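Local coordinates for PbSGBP-B lipoprotein (Prevotella bryantii B14, PDB 6D2Y) that probably binds polysaccharide at the cell surface as a lipoprotein of a polysaccharide utilization locus, and holds a magnesium ion in its glycan-binding domain, at residues 404-409 against 431-436; 328-333 against 426-431; 373-378 against 437-442. All blocks are in the same frame, centred on the assembly; numbering follows the deposited sequence.

Interaction 1: 404-409 against 431-436; sequences LEFDGN and GAYNDK
Tyr433 meets Glu405 through OH and CE2, Phe406 through CE1 and Asp407 through CD2. The polar link is a hydrogen bond from Tyr433 OH to Glu405 OE2, modelled at 2.4 Å; so short a value is best read as a close bond whose exact length is uncertain. Glu405 CG stands anti to its backbone N (chi1 164°) and the chain then bends at chi2, which sets the carboxylate carbon near the plane of the phenol ring, at its edge. The two side chains cross at about a right angle, with carboxylate and ring planes 39° apart.

Aromatic and C-H contacts gather on Phe406. Gly431 CA lies over one face of its ring, 3.5 Å from the centroid and 20° off the normal, a CH-pi contact displaced toward the rim. The same Gly431 CA is 3.1 Å from Phe406 O in a CA-H...O contact, so ring and carbonyl of Phe406 both contact the bare CA of Gly431. The Phe406 and Tyr433 rings meet obliquely, with Phe406 CD2 3.7 Å from Tyr433 CE1.

Asp407 adds van der Waals contact, its OD2 lying 3.5 Å from Tyr433 CD2 at the ring edge. The carboxylate itself is held within its own loop: OD1 accepts from Asn409 N, forming an Asx turn, and OD2 accepts from Asn409 ND2 at 2.8 Å, both donors standing above the carboxylate plane. Thus two irregular loops of the glycan-binding domain are joined by side chains from both together with the Gly431 backbone, and the Tyr433 hydroxyl is held by two partners, Glu405 OE2 and Gln366 N.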
ATOM      1  N   LEU A 404     -16.015  -3.758   7.426  1.00 66.27           N
ATOM      2  CA  LEU A 404     -16.287  -4.526   8.630  1.00 71.90           C
ATOM      3  C   LEU A 404     -17.196  -3.716   9.544  1.00 76.90           C
ATOM      4  O   LEU A 404     -17.433  -2.526   9.328  1.00 78.79           O
ATOM      5  CB  LEU A 404     -14.989  -4.910   9.354  1.00 71.37           C
ATOM      6  CG  LEU A 404     -14.183  -6.077   8.775  1.00 79.37           C
ATOM      7  CD1 LEU A 404     -13.390  -5.654   7.546  1.00 83.82           C
ATOM      8  CD2 LEU A 404     -13.258  -6.676   9.822  1.00 79.43           C
ATOM      9  N   GLU A 405     -17.712  -4.372  10.575  1.00 80.50           N
ATOM     10  CA  GLU A 405     -18.603  -3.740  11.532  1.00 84.79           C
ATOM     11  C   GLU A 405     -18.060  -3.965  12.940  1.00 82.01           C
ATOM     12  O   GLU A 405     -17.193  -4.815  13.163  1.00 85.61           O
ATOM     13  CB  GLU A 405     -20.048  -4.270  11.363  1.00 92.29           C
ATOM     14  CG  GLU A 405     -21.005  -4.005  12.505  1.00 99.18           C
ATOM     15  CD  GLU A 405     -21.892  -2.801  12.235  1.00103.82           C
ATOM     16  OE1 GLU A 405     -21.853  -2.280  11.108  1.00107.63           O
ATOM     17  OE2 GLU A 405     -22.625  -2.364  13.145  1.00104.19           O
ATOM     18  N   PHE A 406     -18.632  -3.301  13.899  1.00 72.61           N
ATOM     19  CA  PHE A 406     -18.107  -3.199  15.209  1.00 64.82           C
ATOM     20  C   PHE A 406     -17.766  -4.492  15.833  1.00 65.86           C
ATOM     21  O   PHE A 406     -16.950  -4.547  16.700  1.00 63.57           O
ATOM     22  CB  PHE A 406     -19.185  -2.512  16.005  1.00 58.34           C
ATOM     23  CG  PHE A 406     -18.836  -2.188  17.385  1.00 57.77           C
ATOM     24  CD1 PHE A 406     -17.922  -1.237  17.668  1.00 55.75           C
ATOM     25  CD2 PHE A 406     -19.486  -2.766  18.394  1.00 55.91           C
ATOM     26  CE1 PHE A 406     -17.649  -0.915  18.953  1.00 53.19           C
ATOM     27  CE2 PHE A 406     -19.216  -2.461  19.674  1.00 50.50           C
ATOM     28  CZ  PHE A 406     -18.292  -1.533  19.958  1.00 50.70           C
ATOM     29  N   ASP A 407     -18.481  -5.526  15.508  1.00 65.61           N
ATOM     30  CA  ASP A 407     -18.197  -6.854  16.037  1.00 69.76           C
ATOM     31  C   ASP A 407     -17.152  -7.617  15.231  1.00 75.39           C
ATOM     32  O   ASP A 407     -16.730  -8.696  15.658  1.00 78.28           O
ATOM     33  CB  ASP A 407     -19.483  -7.687  16.109  1.00 73.57           C
ATOM     34  CG  ASP A 407     -20.182  -7.804  14.767  1.00 73.32           C
ATOM     35  OD1 ASP A 407     -19.724  -7.166  13.794  1.00 68.50           O
ATOM     36  OD2 ASP A 407     -21.192  -8.536  14.684  1.00 74.48           O
ATOM     37  N   GLY A 408     -16.728  -7.093  14.082  1.00 71.90           N
ATOM     38  CA  GLY A 408     -15.741  -7.746  13.252  1.00 65.77           C
ATOM     39  C   GLY A 408     -16.306  -8.496  12.067  1.00 68.00           C
ATOM     40  O   GLY A 408     -15.535  -8.897  11.187  1.00 70.90           O
ATOM     41  N   ASN A 409     -17.618  -8.698  12.015  1.00 72.28           N
ATOM     42  CA  ASN A 409     -18.234  -9.372  10.885  1.00 73.19           C
ATOM     43  C   ASN A 409     -18.248  -8.449   9.666  1.00 74.71           C
ATOM     44  O   ASN A 409     -18.024  -7.240   9.764  1.00 75.18           O
ATOM     45  CB  ASN A 409     -19.648  -9.827  11.242  1.00 73.41           C
ATOM     46  CG  ASN A 409     -19.656 -11.014  12.192  1.00 77.45           C
ATOM     47  OD1 ASN A 409     -19.390 -12.150  11.794  1.00 84.57           O
ATOM     48  ND2 ASN A 409     -19.956 -10.754  13.460  1.00 71.34           N
ATOM     49  N   GLY A 431     -15.218  -4.627  19.653  1.00 68.40           N
ATOM     50  CA  GLY A 431     -16.654  -4.595  19.807  1.00 75.05           C
ATOM     51  C   GLY A 431     -17.261  -5.976  19.945  1.00 79.63           C
ATOM     52  O   GLY A 431     -16.695  -6.983  19.522  1.00 79.41           O
ATOM     53  N   ALA A 432     -18.447  -6.012  20.553  1.00 79.57           N
ATOM     54  CA  ALA A 432     -19.148  -7.273  20.783  1.00 85.29           C
ATOM     55  C   ALA A 432     -20.646  -7.004  20.669  1.00 95.78           C
ATOM     56  O   ALA A 432     -21.267  -6.516  21.618  1.00 98.86           O
ATOM     57  CB  ALA A 432     -18.789  -7.866  22.139  1.00 84.86           C
ATOM     58  N   TYR A 433     -21.211  -7.325  19.510  1.00 95.70           N
ATOM     59  CA  TYR A 433     -22.647  -7.212  19.302  1.00 86.41           C
ATOM     60  C   TYR A 433     -23.358  -8.405  19.919  1.00 86.93           C
ATOM     61  O   TYR A 433     -23.031  -9.557  19.613  1.00 87.22           O
ATOM     62  CB  TYR A 433     -22.971  -7.149  17.815  1.00 82.10           C
ATOM     63  CG  TYR A 433     -22.929  -5.770  17.224  1.00 76.92           C
ATOM     64  CD1 TYR A 433     -23.051  -4.636  18.019  1.00 72.73           C
ATOM     65  CD2 TYR A 433     -22.768  -5.603  15.864  1.00 80.72           C
ATOM     66  CE1 TYR A 433     -23.011  -3.374  17.461  1.00 75.29           C
ATOM     67  CE2 TYR A 433     -22.730  -4.363  15.307  1.00 80.72           C
ATOM     68  CZ  TYR A 433     -22.848  -3.248  16.098  1.00 79.41           C
ATOM     69  OH  TYR A 433     -22.803  -2.014  15.497  1.00 80.10           O
ATOM     70  N   ASN A 434     -24.342  -8.125  20.770  1.00 89.72           N
ATOM     71  CA  ASN A 434     -25.183  -9.157  21.371  1.00 95.91           C
ATOM     72  C   ASN A 434     -24.333 -10.222  22.062  1.00101.46           C
ATOM     73  O   ASN A 434     -24.518 -11.425  21.869  1.00 98.04           O
ATOM     74  CB  ASN A 434     -26.108  -9.780  20.325  1.00 98.48           C
ATOM     75  CG  ASN A 434     -27.482  -9.143  20.314  1.00104.91           C
ATOM     76  OD1 ASN A 434     -27.961  -8.654  21.336  1.00108.18           O
ATOM     77  ND2 ASN A 434     -28.119  -9.135  19.149  1.00107.93           N
ATOM     78  N   ASP A 435     -23.373  -9.758  22.862  1.00105.01           N
ATOM     79  CA  ASP A 435     -22.492 -10.589  23.679  1.00107.84           C
ATOM     80  C   ASP A 435     -21.628 -11.542  22.857  1.00104.03           C
ATOM     81  O   ASP A 435     -20.961 -12.412  23.431  1.00101.71           O
ATOM     82  CB  ASP A 435     -23.283 -11.389  24.724  1.00116.19           C
ATOM     83  CG  ASP A 435     -24.275 -10.534  25.494  1.00121.83           C
ATOM     84  OD1 ASP A 435     -25.170  -9.921  24.868  1.00123.57           O
ATOM     85  OD2 ASP A 435     -24.159 -10.471  26.736  1.00123.82           O
ATOM     86  N   LYS A 436     -21.621 -11.411  21.533  1.00101.51           N
ATOM     87  CA  LYS A 436     -20.842 -12.272  20.653  1.00 95.59           C
ATOM     88  C   LYS A 436     -19.864 -11.416  19.861  1.00 94.95           C
ATOM     89  O   LYS A 436     -20.247 -10.381  19.306  1.00 95.18           O
ATOM     90  CB  LYS A 436     -21.750 -13.063  19.707  1.00 93.75           C
ATOM     91  CG  LYS A 436     -22.824 -13.881  20.414  1.00 94.69           C
ATOM     92  CD  LYS A 436     -23.500 -14.856  19.464  1.00 94.06           C
ATOM     93  CE  LYS A 436     -23.576 -16.249  20.065  1.00 96.21           C
ATOM     94  NZ  LYS A 436     -22.618 -17.184  19.414  1.00 97.91           N
TER

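Interaction 2: 328-333 against 426-431; sequences GPMQII and IFLIKG
Gln331 CG lies anti to its carbonyl carbon (chi1 -50°) and the chain runs on extended, carrying the amide toward Ile429; in Met330, modelled as selenomethionine, CG is instead anti to the backbone N (chi1 -173°), meeting Leu428 and Ile426. The antiparallel strands pair Gln331 with Phe427 as a hydrogen-bonded pair: Gln331 N to Phe427 O is 2.8 Å and Phe427 N to Gln331 O is 2.9 Å. Met330-Leu428 and Ile332-Ile426 are the flanking non-hydrogen-bonded pairs. One more main-chain bond, Ile429 N to Pro329 O at 2.9 Å, follows beyond the last bridge.

Gln331 NE2 donates to Ile429 O over 3.0 Å, from above the carbonyl plane, while its OE1 accepts from Arg371 NH1. On the face carrying Met330 and Ile332, Met330 CG packs 3.6 Å from Leu428 CD1 and 3.9 Å from Ile426 CG2. This face turns toward strands 311-318 and 449-458, where Met317, Leu313 and Ile449 touch it, as expected of a beta sandwich.

Chemically, main-chain bonds set the strand register, apolar side chains pack on one face, and the buried Gln331 amide is satisfied at both ends, its NE2 bond tying the strand to the loop that follows 426-428.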
ATOM      1  N   GLY A 328      -6.783  -4.476  21.507  1.00 60.65           N
ATOM      2  CA  GLY A 328      -7.736  -3.465  21.129  1.00 59.28           C
ATOM      3  C   GLY A 328      -7.578  -3.036  19.693  1.00 59.74           C
ATOM      4  O   GLY A 328      -6.720  -2.216  19.348  1.00 59.02           O
ATOM      5  N   PRO A 329      -8.412  -3.593  18.823  1.00 62.33           N
ATOM      6  CA  PRO A 329      -8.303  -3.280  17.397  1.00 63.08           C
ATOM      7  C   PRO A 329      -8.667  -1.831  17.120  1.00 58.77           C
ATOM      8  O   PRO A 329      -9.593  -1.275  17.715  1.00 58.71           O
ATOM      9  CB  PRO A 329      -9.303  -4.241  16.746  1.00 63.31           C
ATOM     10  CG  PRO A 329      -9.602  -5.285  17.785  1.00 61.09           C
ATOM     11  CD  PRO A 329      -9.479  -4.570  19.095  1.00 56.87           C
HETATM   12  N   MSE A 330      -8.020  -1.236  16.152  1.00 54.03           N
HETATM   13  CA  MSE A 330      -8.246   0.112  15.798  1.00 49.14           C
HETATM   14  C   MSE A 330      -9.310   0.249  14.802  1.00 51.12           C
HETATM   15  O   MSE A 330      -9.104  -0.008  13.659  1.00 50.34           O
HETATM   16  CB  MSE A 330      -6.976   0.670  15.201  1.00 48.01           C
HETATM   17  CG  MSE A 330      -7.039   2.159  14.934  1.00 47.88           C
HETATM   18 SE   MSE A 330      -5.587   3.041  14.033  0.59 49.63          SE
HETATM   19  CE  MSE A 330      -4.261   3.024  15.380  1.00 56.02           C
ATOM     20  N   GLN A 331     -10.449   0.722  15.216  1.00 50.70           N
ATOM     21  CA  GLN A 331     -11.583   0.918  14.324  1.00 54.00           C
ATOM     22  C   GLN A 331     -11.560   2.359  13.829  1.00 50.79           C
ATOM     23  O   GLN A 331     -11.641   3.297  14.629  1.00 52.29           O
ATOM     24  CB  GLN A 331     -12.900   0.590  15.028  1.00 55.50           C
ATOM     25  CG  GLN A 331     -12.875  -0.767  15.718  1.00 60.67           C
ATOM     26  CD  GLN A 331     -14.254  -1.360  15.942  1.00 62.78           C
ATOM     27  OE1 GLN A 331     -15.227  -0.963  15.301  1.00 63.02           O
ATOM     28  NE2 GLN A 331     -14.338  -2.331  16.846  1.00 61.90           N
ATOM     29  N   ILE A 332     -11.418   2.529  12.521  1.00 50.16           N
ATOM     30  CA  ILE A 332     -11.411   3.841  11.887  1.00 52.67           C
ATOM     31  C   ILE A 332     -12.753   4.003  11.186  1.00 55.21           C
ATOM     32  O   ILE A 332     -13.014   3.350  10.170  1.00 52.43           O
ATOM     33  CB  ILE A 332     -10.234   3.987  10.915  1.00 47.50           C
ATOM     34  CG1 ILE A 332      -8.923   3.624  11.620  1.00 44.71           C
ATOM     35  CG2 ILE A 332     -10.168   5.398  10.357  1.00 49.58           C
ATOM     36  CD1 ILE A 332      -7.769   3.367  10.678  1.00 43.95           C
ATOM     37  N   ILE A 333     -13.614   4.864  11.726  1.00 58.59           N
ATOM     38  CA  ILE A 333     -15.005   4.961  11.293  1.00 54.77           C
ATOM     39  C   ILE A 333     -15.247   6.338  10.690  1.00 51.83           C
ATOM     40  O   ILE A 333     -15.107   7.358  11.376  1.00 46.19           O
ATOM     41  CB  ILE A 333     -15.987   4.708  12.450  1.00 50.43           C
ATOM     42  CG1 ILE A 333     -15.514   3.551  13.335  1.00 49.25           C
ATOM     43  CG2 ILE A 333     -17.378   4.420  11.912  1.00 52.09           C
ATOM     44  CD1 ILE A 333     -14.949   4.001  14.667  1.00 51.77           C
ATOM     45  N   ILE A 426     -11.509   7.501  15.428  1.00 39.27           N
ATOM     46  CA  ILE A 426     -10.465   6.490  15.573  1.00 41.54           C
ATOM     47  C   ILE A 426     -10.570   5.960  16.994  1.00 44.82           C
ATOM     48  O   ILE A 426     -10.298   6.689  17.956  1.00 48.68           O
ATOM     49  CB  ILE A 426      -9.065   7.049  15.287  1.00 38.43           C
ATOM     50  CG1 ILE A 426      -9.037   7.749  13.925  1.00 34.65           C
ATOM     51  CG2 ILE A 426      -8.027   5.938  15.360  1.00 46.18           C
ATOM     52  CD1 ILE A 426      -7.662   7.854  13.310  1.00 37.86           C
ATOM     53  N   PHE A 427     -10.968   4.697  17.128  1.00 47.47           N
ATOM     54  CA  PHE A 427     -11.279   4.102  18.423  1.00 49.07           C
ATOM     55  C   PHE A 427     -10.596   2.747  18.526  1.00 53.15           C
ATOM     56  O   PHE A 427     -10.859   1.851  17.717  1.00 52.05           O
ATOM     57  CB  PHE A 427     -12.794   3.962  18.605  1.00 49.79           C
ATOM     58  CG  PHE A 427     -13.229   3.817  20.038  1.00 50.09           C
ATOM     59  CD1 PHE A 427     -12.307   3.855  21.070  1.00 46.69           C
ATOM     60  CD2 PHE A 427     -14.566   3.637  20.350  1.00 51.38           C
ATOM     61  CE1 PHE A 427     -12.711   3.718  22.386  1.00 45.75           C
ATOM     62  CE2 PHE A 427     -14.976   3.500  21.664  1.00 51.30           C
ATOM     63  CZ  PHE A 427     -14.046   3.539  22.682  1.00 48.94           C
ATOM     64  N   LEU A 428      -9.724   2.603  19.521  1.00 49.84           N
ATOM     65  CA  LEU A 428      -9.091   1.326  19.841  1.00 49.49           C
ATOM     66  C   LEU A 428     -10.041   0.546  20.737  1.00 47.60           C
ATOM     67  O   LEU A 428     -10.116   0.794  21.942  1.00 50.32           O
ATOM     68  CB  LEU A 428      -7.753   1.549  20.535  1.00 53.50           C
ATOM     69  CG  LEU A 428      -6.460   1.673  19.734  1.00 51.54           C
ATOM     70  CD1 LEU A 428      -6.617   2.588  18.534  1.00 47.74           C
ATOM     71  CD2 LEU A 428      -5.377   2.193  20.661  1.00 48.70           C
ATOM     72  N   ILE A 429     -10.774  -0.400  20.159  1.00 52.68           N
ATOM     73  CA  ILE A 429     -11.790  -1.122  20.916  1.00 51.10           C
ATOM     74  C   ILE A 429     -12.119  -2.413  20.182  1.00 52.25           C
ATOM     75  O   ILE A 429     -12.140  -2.458  18.949  1.00 52.99           O
ATOM     76  CB  ILE A 429     -13.049  -0.248  21.131  1.00 52.16           C
ATOM     77  CG1 ILE A 429     -14.089  -0.989  21.973  1.00 54.01           C
ATOM     78  CG2 ILE A 429     -13.640   0.183  19.797  1.00 53.66           C
ATOM     79  CD1 ILE A 429     -15.309  -0.164  22.282  1.00 50.17           C
ATOM     80  N   LYS A 430     -12.364  -3.467  20.956  1.00 51.19           N
ATOM     81  CA  LYS A 430     -12.923  -4.712  20.448  1.00 58.83           C
ATOM     82  C   LYS A 430     -14.423  -4.695  20.720  1.00 65.98           C
ATOM     83  O   LYS A 430     -14.851  -4.732  21.877  1.00 64.69           O
ATOM     84  CB  LYS A 430     -12.257  -5.923  21.096  1.00 58.46           C
ATOM     85  CG  LYS A 430     -12.917  -7.243  20.738  1.00 63.45           C
ATOM     86  CD  LYS A 430     -12.809  -8.247  21.872  1.00 68.81           C
ATOM     87  CE  LYS A 430     -13.251  -9.627  21.421  1.00 70.39           C
ATOM     88  NZ  LYS A 430     -12.427 -10.714  22.013  1.00 69.38           N
ATOM     89  N   GLY A 431     -15.218  -4.627  19.653  1.00 68.40           N
ATOM     90  CA  GLY A 431     -16.654  -4.595  19.807  1.00 75.05           C
ATOM     91  C   GLY A 431     -17.261  -5.976  19.945  1.00 79.63           C
ATOM     92  O   GLY A 431     -16.695  -6.983  19.522  1.00 79.41           O
TER

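Interaction 3: 373-378 against 437-442; sequences IYMPWY and SVLPDG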
ATOM      1  N   ILE A 373     -10.786  -1.814  10.371  1.00 62.03           N
ATOM      2  CA  ILE A 373     -10.276  -2.287  11.652  1.00 67.01           C
ATOM      3  C   ILE A 373      -8.828  -2.715  11.446  1.00 61.84           C
ATOM      4  O   ILE A 373      -8.558  -3.742  10.809  1.00 63.56           O
ATOM      5  CB  ILE A 373     -11.123  -3.429  12.228  1.00 63.60           C
ATOM      6  CG1 ILE A 373     -12.614  -3.114  12.071  1.00 61.84           C
ATOM      7  CG2 ILE A 373     -10.779  -3.652  13.686  1.00 57.28           C
ATOM      8  CD1 ILE A 373     -13.528  -3.974  12.928  1.00 57.07           C
ATOM      9  N   TYR A 374      -7.899  -1.928  11.984  1.00 60.78           N
ATOM     10  CA  TYR A 374      -6.468  -2.152  11.823  1.00 57.72           C
ATOM     11  C   TYR A 374      -5.909  -2.789  13.089  1.00 56.91           C
ATOM     12  O   TYR A 374      -6.115  -2.273  14.193  1.00 55.12           O
ATOM     13  CB  TYR A 374      -5.752  -0.834  11.525  1.00 57.58           C
ATOM     14  CG  TYR A 374      -4.252  -0.941  11.337  1.00 57.26           C
ATOM     15  CD1 TYR A 374      -3.703  -1.797  10.396  1.00 60.08           C
ATOM     16  CD2 TYR A 374      -3.387  -0.169  12.095  1.00 58.11           C
ATOM     17  CE1 TYR A 374      -2.330  -1.885  10.223  1.00 60.94           C
ATOM     18  CE2 TYR A 374      -2.019  -0.242  11.930  1.00 58.01           C
ATOM     19  CZ  TYR A 374      -1.495  -1.102  10.996  1.00 59.73           C
ATOM     20  OH  TYR A 374      -0.131  -1.178  10.837  1.00 64.09           O
HETATM   21  N   MSE A 375      -5.208  -3.905  12.928  1.00 57.21           N
HETATM   22  CA  MSE A 375      -4.690  -4.628  14.081  1.00 53.98           C
HETATM   23  C   MSE A 375      -3.400  -5.375  13.752  1.00 57.53           C
HETATM   24  O   MSE A 375      -3.404  -6.603  13.650  1.00 61.99           O
HETATM   25  CB  MSE A 375      -5.720  -5.635  14.607  1.00 61.33           C
HETATM   26  CG  MSE A 375      -6.439  -6.455  13.527  1.00 71.28           C
HETATM   27 SE   MSE A 375      -8.218  -7.068  14.019  0.63 72.40          SE
HETATM   28  CE  MSE A 375      -7.773  -7.762  15.771  1.00 58.73           C
ATOM     29  N   PRO A 376      -2.287  -4.653  13.598  1.00 50.76           N
ATOM     30  CA  PRO A 376      -1.015  -5.329  13.293  1.00 50.32           C
ATOM     31  C   PRO A 376      -0.490  -6.174  14.441  1.00 64.23           C
ATOM     32  O   PRO A 376       0.427  -6.978  14.223  1.00 66.87           O
ATOM     33  CB  PRO A 376      -0.068  -4.167  12.979  1.00 45.08           C
ATOM     34  CG  PRO A 376      -0.616  -3.025  13.763  1.00 43.70           C
ATOM     35  CD  PRO A 376      -2.116  -3.200  13.765  1.00 45.85           C
ATOM     36  N   TRP A 377      -1.035  -6.020  15.649  1.00 67.34           N
ATOM     37  CA  TRP A 377      -0.640  -6.862  16.768  1.00 61.71           C
ATOM     38  C   TRP A 377      -1.200  -8.275  16.666  1.00 65.70           C
ATOM     39  O   TRP A 377      -0.783  -9.145  17.439  1.00 71.42           O
ATOM     40  CB  TRP A 377      -1.078  -6.221  18.087  1.00 59.09           C
ATOM     41  CG  TRP A 377      -2.523  -5.826  18.142  1.00 57.18           C
ATOM     42  CD1 TRP A 377      -3.046  -4.592  17.880  1.00 62.65           C
ATOM     43  CD2 TRP A 377      -3.630  -6.664  18.497  1.00 58.05           C
ATOM     44  NE1 TRP A 377      -4.412  -4.611  18.042  1.00 58.52           N
ATOM     45  CE2 TRP A 377      -4.795  -5.872  18.421  1.00 59.73           C
ATOM     46  CE3 TRP A 377      -3.751  -8.007  18.867  1.00 56.69           C
ATOM     47  CZ2 TRP A 377      -6.062  -6.378  18.702  1.00 59.68           C
ATOM     48  CZ3 TRP A 377      -5.010  -8.508  19.146  1.00 59.12           C
ATOM     49  CH2 TRP A 377      -6.148  -7.696  19.062  1.00 62.23           C
ATOM     50  N   TYR A 378      -2.122  -8.523  15.739  1.00 68.49           N
ATOM     51  CA  TYR A 378      -2.710  -9.842  15.524  1.00 72.29           C
ATOM     52  C   TYR A 378      -2.107 -10.419  14.247  1.00 81.32           C
ATOM     53  O   TYR A 378      -2.500 -10.042  13.137  1.00 83.51           O
ATOM     54  CB  TYR A 378      -4.230  -9.753  15.436  1.00 67.17           C
ATOM     55  CG  TYR A 378      -4.918 -11.092  15.536  1.00 67.88           C
ATOM     56  CD1 TYR A 378      -5.708 -11.568  14.498  1.00 72.32           C
ATOM     57  CD2 TYR A 378      -4.780 -11.883  16.669  1.00 60.18           C
ATOM     58  CE1 TYR A 378      -6.339 -12.792  14.584  1.00 74.63           C
ATOM     59  CE2 TYR A 378      -5.405 -13.109  16.766  1.00 68.32           C
ATOM     60  CZ  TYR A 378      -6.184 -13.560  15.720  1.00 74.30           C
ATOM     61  OH  TYR A 378      -6.809 -14.783  15.813  1.00 77.43           O
ATOM     62  N   SER A 437     -18.605 -11.847  19.808  1.00 92.52           N
ATOM     63  CA  SER A 437     -17.568 -11.099  19.112  1.00 86.61           C
ATOM     64  C   SER A 437     -16.718 -12.048  18.282  1.00 88.68           C
ATOM     65  O   SER A 437     -16.437 -13.174  18.702  1.00 90.86           O
ATOM     66  CB  SER A 437     -16.682 -10.324  20.093  1.00 82.40           C
ATOM     67  OG  SER A 437     -15.731  -9.535  19.399  1.00 79.97           O
ATOM     68  N   VAL A 438     -16.311 -11.578  17.104  1.00 85.65           N
ATOM     69  CA  VAL A 438     -15.518 -12.373  16.174  1.00 84.21           C
ATOM     70  C   VAL A 438     -14.066 -11.919  16.252  1.00 84.39           C
ATOM     71  O   VAL A 438     -13.140 -12.725  16.098  1.00 87.94           O
ATOM     72  CB  VAL A 438     -16.080 -12.261  14.742  1.00 83.21           C
ATOM     73  CG1 VAL A 438     -14.994 -12.483  13.699  1.00 85.00           C
ATOM     74  CG2 VAL A 438     -17.216 -13.256  14.547  1.00 87.70           C
ATOM     75  N   LEU A 439     -13.857 -10.631  16.512  1.00 81.48           N
ATOM     76  CA  LEU A 439     -12.507 -10.127  16.698  1.00 74.66           C
ATOM     77  C   LEU A 439     -11.859 -10.793  17.911  1.00 70.34           C
ATOM     78  O   LEU A 439     -12.553 -11.262  18.817  1.00 74.22           O
ATOM     79  CB  LEU A 439     -12.515  -8.609  16.869  1.00 72.28           C
ATOM     80  CG  LEU A 439     -13.074  -7.804  15.695  1.00 71.52           C
ATOM     81  CD1 LEU A 439     -13.928  -6.644  16.187  1.00 74.41           C
ATOM     82  CD2 LEU A 439     -11.956  -7.321  14.780  1.00 69.94           C
ATOM     83  N   PRO A 440     -10.525 -10.855  17.947  1.00 67.75           N
ATOM     84  CA  PRO A 440      -9.849 -11.620  19.002  1.00 75.66           C
ATOM     85  C   PRO A 440      -9.351 -10.772  20.160  1.00 68.27           C
ATOM     86  O   PRO A 440      -9.225  -9.546  20.051  1.00 61.56           O
ATOM     87  CB  PRO A 440      -8.673 -12.261  18.256  1.00 77.77           C
ATOM     88  CG  PRO A 440      -8.400 -11.325  17.093  1.00 68.41           C
ATOM     89  CD  PRO A 440      -9.577 -10.399  16.920  1.00 60.96           C
ATOM     90  N   ASP A 441      -9.058 -11.434  21.275  1.00 70.36           N
ATOM     91  CA  ASP A 441      -8.416 -10.801  22.413  1.00 73.31           C
ATOM     92  C   ASP A 441      -6.932 -10.586  22.128  1.00 79.00           C
ATOM     93  O   ASP A 441      -6.356 -11.160  21.200  1.00 80.16           O
ATOM     94  CB  ASP A 441      -8.592 -11.655  23.668  1.00 79.08           C
ATOM     95  CG  ASP A 441     -10.010 -11.633  24.197  1.00 86.07           C
ATOM     96  OD1 ASP A 441     -10.825 -10.831  23.692  1.00 85.00           O
ATOM     97  OD2 ASP A 441     -10.311 -12.422  25.117  1.00 88.60           O
ATOM     98  N   GLY A 442      -6.307  -9.749  22.950  1.00 77.47           N
ATOM     99  CA  GLY A 442      -4.891  -9.478  22.863  1.00 70.59           C
ATOM    100  C   GLY A 442      -4.211  -9.719  24.198  1.00 70.16           C
ATOM    101  O   GLY A 442      -4.657 -10.526  25.015  1.00 76.63           O
TER
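Pro440 fits its ring against Tyr378 and Met375, and Leu439 beside it reaches Met375 and Ile373. Chi1 of Tyr378 (-167°) puts CG anti to the backbone N, and the ring, turned about chi2 (-119°), presents a face to the proline: Pro440 CG sits over the ring centre, 3.4 Å from the centroid and 9° off the normal, a nearly perpendicular CH-pi contact. Pro440 CB lies farther along the same ring, 3.7 Å from Tyr378 CE2.

Met375, modelled as selenomethionine, has its CG between the backbone N and the carbonyl carbon. Its chain bends at chi3, turning CE tip to tip with the proline ring; Met375 CE to Pro440 CD is 3.4 Å, tighter than usual for two carbons. The selenium meets Leu439, with Met375 SE 3.8 Å from Leu439 CD2 where the two chains cross. That same methyl of Leu439 faces Ile373, tip to tip, at 4.0 Å from Ile373 CG2.

Trp377 contributes an edge rather than a face. Its CZ3 lies 3.6 Å from Asp441 O and its CH2 3.7 Å from Pro440 O, both oxygens near the indole plane, while Gly442 CA approaches CZ3 obliquely. Trp325 meets the indole edge-to-face.

No hydrogen bond spans this contact. A type I turn from Met375 to Tyr378, closed by Tyr378 N to Met375 O, places Met375, Trp377 and Tyr378 just beyond strand 372-374, while Ile373 contributes from within it. The loop between strands 423-428 and 449-458 packs on this outermost strand of a four-stranded antiparallel sheet and the turn after it, in a beta-sandwich domain.

All three contacts lie in the glycan-binding domain. Interaction 2 is the buried one, a strand pairing built on main-chain bonds; interactions 1 and 3 are partly buried and rely largely on side chains, some set against backbone atoms, 1 with a polar link and 3 without any hydrogen bond across it. The chain from 426 to 442 serves all three in succession, Gly431 being common to interactions 1 and 2. Strands 330-335 and 372-374 are sheet neighbours, tying interactions 2 and 3 together, and Lys430 forms a salt bridge with Asp441 between them. Gly431 O to Ser437 OG and Phe406 CZ packed on Ile429 CD1 connect the loops of interaction 1 to the others.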